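Local coordinates for protein glycerol trinitrate reductase (Agrobacterium tumefaciens, PDB 5EPD) that is an Old Yellow Enzyme that probably binds FMN and uses NADH or NADPH to reduce substrates such as glycerol trinitrate, captured here without its flavin, at residues E231-V236 against L277-I282; L60-Y65 against T107-K112; S324-A327 against L333-F336. All coordinates share one frame; numbering follows the deposited sequence.

Contact 1 (E231-V236 against L277-I282)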
loop_
_atom_site.group_PDB
_atom_site.type_symbol
_atom_site.label_atom_id
_atom_site.label_comp_id
_atom_site.label_asym_id
_atom_site.label_seq_id
_atom_site.Cartn_x
_atom_site.Cartn_y
_atom_site.Cartn_z
ATOM N N GLU A 231 -7.505 13.392 -7.918
ATOM C CA GLU A 231 -8.348 14.104 -6.957
ATOM C C GLU A 231 -8.113 13.604 -5.560
ATOM O O GLU A 231 -8.069 14.394 -4.613
ATOM C CB GLU A 231 -9.833 13.971 -7.301
ATOM C CG GLU A 231 -10.247 14.965 -8.381
ATOM C CD GLU A 231 -11.666 14.775 -8.857
ATOM O OE1 GLU A 231 -12.351 13.885 -8.313
ATOM O OE2 GLU A 231 -12.078 15.514 -9.779
ATOM N N VAL A 232 -7.971 12.285 -5.422
ATOM C CA VAL A 232 -7.770 11.687 -4.099
ATOM C C VAL A 232 -6.402 12.121 -3.525
ATOM O O VAL A 232 -6.325 12.621 -2.409
ATOM C CB VAL A 232 -7.949 10.144 -4.123
ATOM C CG1 VAL A 232 -7.365 9.505 -2.866
ATOM C CG2 VAL A 232 -9.420 9.770 -4.251
ATOM N N THR A 233 -5.337 11.972 -4.298
ATOM C CA THR A 233 -4.008 12.405 -3.862
ATOM C C THR A 233 -3.925 13.931 -3.578
ATOM O O THR A 233 -3.242 14.371 -2.653
ATOM C CB THR A 233 -2.937 11.995 -4.908
ATOM O OG1 THR A 233 -3.143 10.635 -5.307
ATOM C CG2 THR A 233 -1.523 12.149 -4.359
ATOM N N ALA A 234 -4.610 14.737 -4.376
ATOM C CA ALA A 234 -4.626 16.194 -4.176
ATOM C C ALA A 234 -5.291 16.592 -2.840
ATOM O O ALA A 234 -4.800 17.488 -2.125
ATOM C CB ALA A 234 -5.330 16.877 -5.357
ATOM N N ALA A 235 -6.407 15.920 -2.521
ATOM C CA ALA A 235 -7.141 16.158 -1.280
ATOM C C ALA A 235 -6.362 15.688 -0.058
ATOM O O ALA A 235 -6.378 16.352 0.972
ATOM C CB ALA A 235 -8.491 15.478 -1.333
ATOM N N VAL A 236 -5.702 14.538 -0.168
ATOM C CA VAL A 236 -4.874 14.021 0.909
ATOM C C VAL A 236 -3.678 14.945 1.122
ATOM O O VAL A 236 -3.356 15.290 2.247
ATOM C CB VAL A 236 -4.391 12.578 0.614
ATOM C CG1 VAL A 236 -3.299 12.148 1.592
ATOM C CG2 VAL A 236 -5.555 11.601 0.671
ATOM N N LEU A 277 1.560 18.083 -8.176
ATOM C CA LEU A 277 0.999 18.232 -6.818
ATOM C C LEU A 277 2.076 18.353 -5.727
ATOM O O LEU A 277 1.759 18.685 -4.581
ATOM C CB LEU A 277 0.065 17.064 -6.484
ATOM C CG LEU A 277 -1.289 17.064 -7.187
ATOM C CD1 LEU A 277 -1.980 15.701 -7.133
ATOM C CD2 LEU A 277 -2.160 18.137 -6.560
ATOM N N GLY A 278 3.334 18.067 -6.068
ATOM C CA GLY A 278 4.461 18.268 -5.144
ATOM C C GLY A 278 4.648 17.175 -4.103
ATOM O O GLY A 278 5.386 17.351 -3.140
ATOM N N ILE A 279 4.004 16.030 -4.307
ATOM C CA ILE A 279 4.014 14.975 -3.289
ATOM C C ILE A 279 5.414 14.420 -3.067
ATOM O O ILE A 279 6.266 14.406 -3.974
ATOM C CB ILE A 279 3.019 13.818 -3.563
ATOM C CG1 ILE A 279 3.216 13.236 -4.952
ATOM C CG2 ILE A 279 1.574 14.276 -3.366
ATOM C CD1 ILE A 279 2.540 11.902 -5.113
ATOM N N ALA A 280 5.625 13.971 -1.833
ATOM C CA ALA A 280 6.908 13.437 -1.372
ATOM C C ALA A 280 7.451 12.260 -2.212
ATOM O O ALA A 280 8.652 12.187 -2.441
ATOM C CB ALA A 280 6.797 13.017 0.089
ATOM N N TYR A 281 6.595 11.336 -2.655
ATOM C CA TYR A 281 7.108 10.171 -3.370
ATOM C C TYR A 281 6.089 9.382 -4.168
ATOM O O TYR A 281 4.900 9.367 -3.851
ATOM C CB TYR A 281 7.815 9.219 -2.389
ATOM C CG TYR A 281 6.915 8.365 -1.514
ATOM C CD1 TYR A 281 6.285 7.235 -2.019
ATOM C CD2 TYR A 281 6.737 8.665 -0.163
ATOM C CE1 TYR A 281 5.486 6.436 -1.207
ATOM C CE2 TYR A 281 5.956 7.861 0.667
ATOM C CZ TYR A 281 5.331 6.749 0.140
ATOM O OH TYR A 281 4.549 5.956 0.942
ATOM N N ILE A 282 6.592 8.709 -5.204
ATOM C CA ILE A 282 5.854 7.649 -5.865
ATOM C C ILE A 282 6.527 6.314 -5.545
ATOM O O ILE A 282 7.744 6.224 -5.382
ATOM C CB ILE A 282 5.710 7.852 -7.403
ATOM C CG1 ILE A 282 7.076 7.987 -8.096
ATOM C CG2 ILE A 282 4.818 9.062 -7.698
ATOM C CD1 ILE A 282 6.986 8.045 -9.604
#
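Leu-277 and Ala-234 make the tighter of two apolar meetings that fasten residues 277-282 to the helical residues 231-236. The fork of the leucine closes on a single methyl: CD2 of Leu-277 lies 3.6 Å from CB of Ala-234, and the other branch, CD1 of Leu-277, is 4.0 Å from the same Ala-234 CB. CD1 also rests 3.9 Å from Ala-234 N, so this branch reaches past the methyl to the helix backbone. With CG anti to its own carbonyl carbon (chi1 -73°), the leucine extends its fork to the helix; the alanine is small enough to let both branches come down on it.

The second apolar meeting joins Thr-233 and Ile-279, whose side chains cross at about a right angle. The threonine offers only its methyl, CG2 of Thr-233 standing 3.9 Å from the branch methyl CG2 of Ile-279 and a little farther from the isoleucine's CD1.

Both meetings belong to a TIM barrel, where helix 227-240 is part of the outer layer and the chain passes from helix 263-276 by way of Gly-278 into strand 281-284. Gly-278 ends the helical conformation with a positive phi of 80°, a value that favours glycine, and the chain then turns inward to the strand.

No hydrogen bond links the two segments, and the polar group at the interface is satisfied within its own helix. Thr-233 has OG1 beside its backbone N, from where the hydroxyl bonds to Met-229 O one turn back; CG2 is thereby left for Ile-279. Leu-274 and Ile-247 each touch both members of this pair, joining helix 263-276 and strand 245-249 to the same apolar layer.

Contact 2 (L60-Y65 against T107-K112); sequences LTAGYY and TAAVHK
Ala-62 and Ala-109 bring the two helical backbones to within 5.9 Å, CA to CA, and about a turn on along the first helix, but only one residue along the second, the CA atoms of Tyr-65 and Val-110 are 6.3 Å apart; the two helices run in roughly the same direction. Such an approach depends on how little lies between them. At the alanine pair two methyls meet, CB of Ala-62 lying 3.9 Å from CB of Ala-109, and the Ala-109 methyl also rests against the backbone carbonyl of its partner, 3.9 Å from Ala-62 O.

At the second pair it is the root of the tyrosine that does the touching. CB of Tyr-65 is 3.7 Å from CG2 of Val-110, a branch that stands anti to the valine carbonyl carbon while its twin CG1 is anti to the backbone N (chi1 167°). Tyr-65 CG is anti to its own carbonyl carbon (chi1 -75°), and from there the ring leads away from helix 97-112. An edge of Tyr-64 comes over one face of this ring, with CD2 of Tyr-64 above its centre, 3.7 Å from the plane. The valine therefore packs on an aliphatic stem whose far end is hydrogen-bonded, through OH, to Glu-77 of a barrel strand. No hydrogen bond crosses between the helices; van der Waals contacts of methyl and methylene groups make the join.

In the TIM barrel these are consecutive helices of the outer layer, separated in sequence by strand 73-80. Val-106, one turn back on helix 97-112, extends the seam by touching both Ala-62 and Tyr-65. Beneath it, Tyr-65 rests on Ile-74 and Ser-76 of strand 73-80, while Val-110 settles on Ile-117 of strand 117-122.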
loop_
_atom_site.group_PDB
_atom_site.type_symbol
_atom_site.label_atom_id
_atom_site.label_comp_id
_atom_site.label_asym_id
_atom_site.label_seq_id
_atom_site.Cartn_x
_atom_site.Cartn_y
_atom_site.Cartn_z
ATOM N N LEU A 60 -1.258 -8.282 18.900
ATOM C CA LEU A 60 0.153 -8.563 18.613
ATOM C C LEU A 60 0.788 -7.702 17.519
ATOM O O LEU A 60 2.000 -7.833 17.250
ATOM C CB LEU A 60 0.303 -10.007 18.171
ATOM C CG LEU A 60 -0.296 -11.045 19.108
ATOM C CD1 LEU A 60 -0.152 -12.407 18.437
ATOM C CD2 LEU A 60 0.366 -10.999 20.490
ATOM N N THR A 61 -0.006 -6.826 16.900
ATOM C CA THR A 61 0.428 -6.136 15.695
ATOM C C THR A 61 1.492 -5.059 15.969
ATOM O O THR A 61 2.442 -4.930 15.193
ATOM C CB THR A 61 -0.786 -5.593 14.938
ATOM O OG1 THR A 61 -1.581 -6.698 14.493
ATOM C CG2 THR A 61 -0.377 -4.781 13.725
ATOM N N ALA A 62 1.348 -4.306 17.060
ATOM C CA ALA A 62 2.415 -3.387 17.498
ATOM C C ALA A 62 3.755 -4.113 17.502
ATOM O O ALA A 62 4.722 -3.655 16.877
ATOM C CB ALA A 62 2.128 -2.798 18.885
ATOM N N GLY A 63 3.798 -5.259 18.185
ATOM C CA GLY A 63 5.005 -6.090 18.235
ATOM C C GLY A 63 5.597 -6.456 16.866
ATOM O O GLY A 63 6.825 -6.379 16.638
ATOM N N TYR A 64 4.707 -6.867 15.972
ATOM C CA TYR A 64 5.045 -7.273 14.622
ATOM C C TYR A 64 5.818 -6.192 13.930
ATOM O O TYR A 64 6.888 -6.463 13.387
ATOM C CB TYR A 64 3.738 -7.580 13.879
ATOM C CG TYR A 64 3.795 -7.649 12.385
ATOM C CD1 TYR A 64 4.433 -8.711 11.750
ATOM C CD2 TYR A 64 3.127 -6.695 11.601
ATOM C CE1 TYR A 64 4.448 -8.806 10.374
ATOM C CE2 TYR A 64 3.120 -6.778 10.215
ATOM C CZ TYR A 64 3.795 -7.832 9.603
ATOM O OH TYR A 64 3.823 -7.947 8.226
ATOM N N TYR A 65 5.294 -4.969 13.970
ATOM C CA TYR A 65 5.910 -3.842 13.287
ATOM C C TYR A 65 7.185 -3.407 13.994
ATOM O O TYR A 65 8.207 -3.189 13.342
ATOM C CB TYR A 65 4.949 -2.658 13.162
ATOM C CG TYR A 65 3.869 -2.838 12.091
ATOM C CD1 TYR A 65 4.203 -2.878 10.735
ATOM C CD2 TYR A 65 2.525 -2.983 12.440
ATOM C CE1 TYR A 65 3.228 -3.041 9.763
ATOM C CE2 TYR A 65 1.541 -3.149 11.471
ATOM C CZ TYR A 65 1.895 -3.180 10.143
ATOM O OH TYR A 65 0.909 -3.329 9.186
ATOM N N THR A 107 2.192 2.885 16.089
ATOM C CA THR A 107 3.096 4.004 15.772
ATOM C C THR A 107 4.088 4.286 16.924
ATOM O O THR A 107 5.266 4.539 16.697
ATOM C CB THR A 107 2.312 5.292 15.384
ATOM O OG1 THR A 107 1.393 5.641 16.430
ATOM C CG2 THR A 107 1.531 5.065 14.068
ATOM N N ALA A 108 3.602 4.193 18.155
ATOM C CA ALA A 108 4.438 4.323 19.361
ATOM C C ALA A 108 5.513 3.260 19.430
ATOM O O ALA A 108 6.685 3.581 19.691
ATOM C CB ALA A 108 3.577 4.239 20.616
ATOM N N ALA A 109 5.107 2.003 19.234
ATOM C CA ALA A 109 6.049 0.868 19.280
ATOM C C ALA A 109 7.174 0.990 18.226
ATOM O O ALA A 109 8.361 0.757 18.508
ATOM C CB ALA A 109 5.295 -0.449 19.112
ATOM N N VAL A 110 6.777 1.370 17.015
ATOM C CA VAL A 110 7.719 1.598 15.919
ATOM C C VAL A 110 8.679 2.760 16.204
ATOM O O VAL A 110 9.892 2.670 15.936
ATOM C CB VAL A 110 6.959 1.912 14.605
ATOM C CG1 VAL A 110 7.896 2.460 13.524
ATOM C CG2 VAL A 110 6.266 0.666 14.116
ATOM N N HIS A 111 8.109 3.859 16.695
ATOM C CA HIS A 111 8.866 5.055 17.001
ATOM C C HIS A 111 9.818 4.814 18.146
ATOM O O HIS A 111 10.951 5.283 18.085
ATOM C CB HIS A 111 7.945 6.230 17.306
ATOM C CG HIS A 111 7.279 6.783 16.088
ATOM N ND1 HIS A 111 6.099 7.492 16.135
ATOM C CD2 HIS A 111 7.617 6.698 14.781
ATOM C CE1 HIS A 111 5.759 7.850 14.914
ATOM N NE2 HIS A 111 6.651 7.365 14.072
ATOM N N LYS A 112 9.398 4.055 19.156
ATOM C CA LYS A 112 10.296 3.739 20.270
ATOM C C LYS A 112 11.485 2.874 19.837
ATOM O O LYS A 112 12.479 2.804 20.567
ATOM C CB LYS A 112 9.559 3.076 21.438
ATOM C CG LYS A 112 10.474 2.778 22.617
ATOM C CD LYS A 112 9.708 2.575 23.914
ATOM C CE LYS A 112 9.051 1.196 23.983
ATOM N NZ LYS A 112 9.952 0.162 24.577
#

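Contact 3 (S324-A327 against L333-F336); sequences SHLA and LIAF
Leu-326 and Ile-334 reach for each other from a helix and a strand, and their side chains cross obliquely instead of lying alongside. The touching atoms are methyls of different kinds: CD1 of Leu-326, at the end of the leucine fork, comes 3.7 Å from CG2 of Ile-334, the short branch next to the isoleucine backbone. That branch faces the helix because CG1 of Ile-334 is turned anti to the backbone N (chi1 163°), which carries the longer arm off beside the carbonyl carbon. The other leucine methyl, CD2 of Leu-326, lies 4.3 Å from Leu-333 N. An off-staggered setting of the leucine fork (chi2 138°) thus places one methyl at the isoleucine branch and the other near the strand backbone.

The pair closes the last beta-alpha-beta unit of the eight-stranded TIM barrel, in which strand 310-313 leads to helix 319-327 and a short turn brings the chain back to strand 333-336. Since the contact uses the final helical turn and the first strand residues, it lies at the end of the barrel where strands begin, the opposite end from the one at which TIM barrels form their active sites.

Leu-333 and Ile-334 divide the two sides of the strand between them. The CB of Ile-334 points toward the helix, whereas that of Leu-333 points away from it and its side chain packs on Val-42, Thr-310 and Ile-312 of the adjoining strands. Leu-26 and Arg-40 touch Leu-326 as well, adding residues near the start of the chain to its surroundings.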
loop_
_atom_site.group_PDB
_atom_site.type_symbol
_atom_site.label_atom_id
_atom_site.label_comp_id
_atom_site.label_asym_id
_atom_site.label_seq_id
_atom_site.Cartn_x
_atom_site.Cartn_y
_atom_site.Cartn_z
ATOM N N SER A 324 22.688 -1.846 -7.312
ATOM C CA SER A 324 23.042 -1.352 -8.642
ATOM C C SER A 324 21.971 -0.371 -9.143
ATOM O O SER A 324 22.294 0.701 -9.673
ATOM C CB SER A 324 23.193 -2.527 -9.618
ATOM O OG SER A 324 21.957 -3.199 -9.825
ATOM N N HIS A 325 20.707 -0.773 -8.967
ATOM C CA HIS A 325 19.526 0.052 -9.232
ATOM C C HIS A 325 19.601 1.425 -8.536
ATOM O O HIS A 325 19.181 2.435 -9.091
ATOM C CB HIS A 325 18.291 -0.691 -8.729
ATOM C CG HIS A 325 17.176 -0.778 -9.719
ATOM N ND1 HIS A 325 15.942 -0.197 -9.502
ATOM C CD2 HIS A 325 17.090 -1.414 -10.911
ATOM C CE1 HIS A 325 15.148 -0.453 -10.526
ATOM N NE2 HIS A 325 15.822 -1.189 -11.396
ATOM N N LEU A 326 20.118 1.451 -7.310
ATOM C CA LEU A 326 20.302 2.702 -6.563
ATOM C C LEU A 326 21.509 3.481 -7.080
ATOM O O LEU A 326 21.402 4.672 -7.342
ATOM C CB LEU A 326 20.465 2.426 -5.055
ATOM C CG LEU A 326 19.181 2.486 -4.210
ATOM C CD1 LEU A 326 19.146 1.362 -3.201
ATOM C CD2 LEU A 326 19.042 3.802 -3.470
ATOM N N ALA A 327 22.649 2.800 -7.191
ATOM C CA ALA A 327 23.877 3.351 -7.798
ATOM C C ALA A 327 23.609 3.942 -9.184
ATOM O O ALA A 327 24.142 4.984 -9.529
ATOM C CB ALA A 327 24.952 2.269 -7.903
ATOM N N LEU A 333 14.839 4.676 -2.935
ATOM C CA LEU A 333 14.579 3.672 -1.908
ATOM C C LEU A 333 14.176 2.358 -2.593
ATOM O O LEU A 333 13.690 2.353 -3.739
ATOM C CB LEU A 333 13.461 4.152 -0.994
ATOM C CG LEU A 333 13.645 5.552 -0.402
ATOM C CD1 LEU A 333 12.406 5.970 0.370
ATOM C CD2 LEU A 333 14.862 5.573 0.514
ATOM N N ILE A 334 14.396 1.237 -1.918
ATOM C CA ILE A 334 13.930 -0.031 -2.449
ATOM C C ILE A 334 13.103 -0.734 -1.372
ATOM O O ILE A 334 13.497 -0.791 -0.200
ATOM C CB ILE A 334 15.059 -0.882 -3.071
ATOM C CG1 ILE A 334 14.629 -2.341 -3.231
ATOM C CG2 ILE A 334 16.317 -0.818 -2.235
ATOM C CD1 ILE A 334 14.990 -2.938 -4.578
ATOM N N ALA A 335 11.913 -1.197 -1.794
ATOM C CA ALA A 335 10.940 -1.808 -0.914
ATOM C C ALA A 335 10.986 -3.301 -1.144
ATOM O O ALA A 335 10.937 -3.725 -2.282
ATOM C CB ALA A 335 9.554 -1.260 -1.195
ATOM N N PHE A 336 11.091 -4.063 -0.048
ATOM C CA PHE A 336 11.126 -5.532 -0.016
ATOM C C PHE A 336 9.848 -6.009 0.642
ATOM O O PHE A 336 9.399 -5.422 1.634
ATOM C CB PHE A 336 12.298 -6.023 0.849
ATOM C CG PHE A 336 13.648 -5.678 0.303
ATOM C CD1 PHE A 336 14.176 -4.414 0.487
ATOM C CD2 PHE A 336 14.387 -6.615 -0.409
ATOM C CE1 PHE A 336 15.411 -4.086 -0.027
ATOM C CE2 PHE A 336 15.628 -6.291 -0.937
ATOM C CZ PHE A 336 16.138 -5.020 -0.750
#

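In the fold
All three contacts lie in the helical layer of one TIM barrel or between that layer and the barrel sheet, and none has a hydrogen bond across. Contact 3 touches strand 333-336 directly, whereas contact 1 meets the residues that lead into strand 281-284; their centres lie 23 Å apart. Contact 2 joins two outer helices and has its centre 26 and 25 Å from theirs. None is wholly core: each mixes buried and partly exposed residues, and contact 1 has its centre nearest that of the chain, at 14 Å against 18 Å for the other two. Contacts 1 and 3 rely on leucine and isoleucine methyls; contact 2 adds an alanine-alanine meeting that brings two helices close.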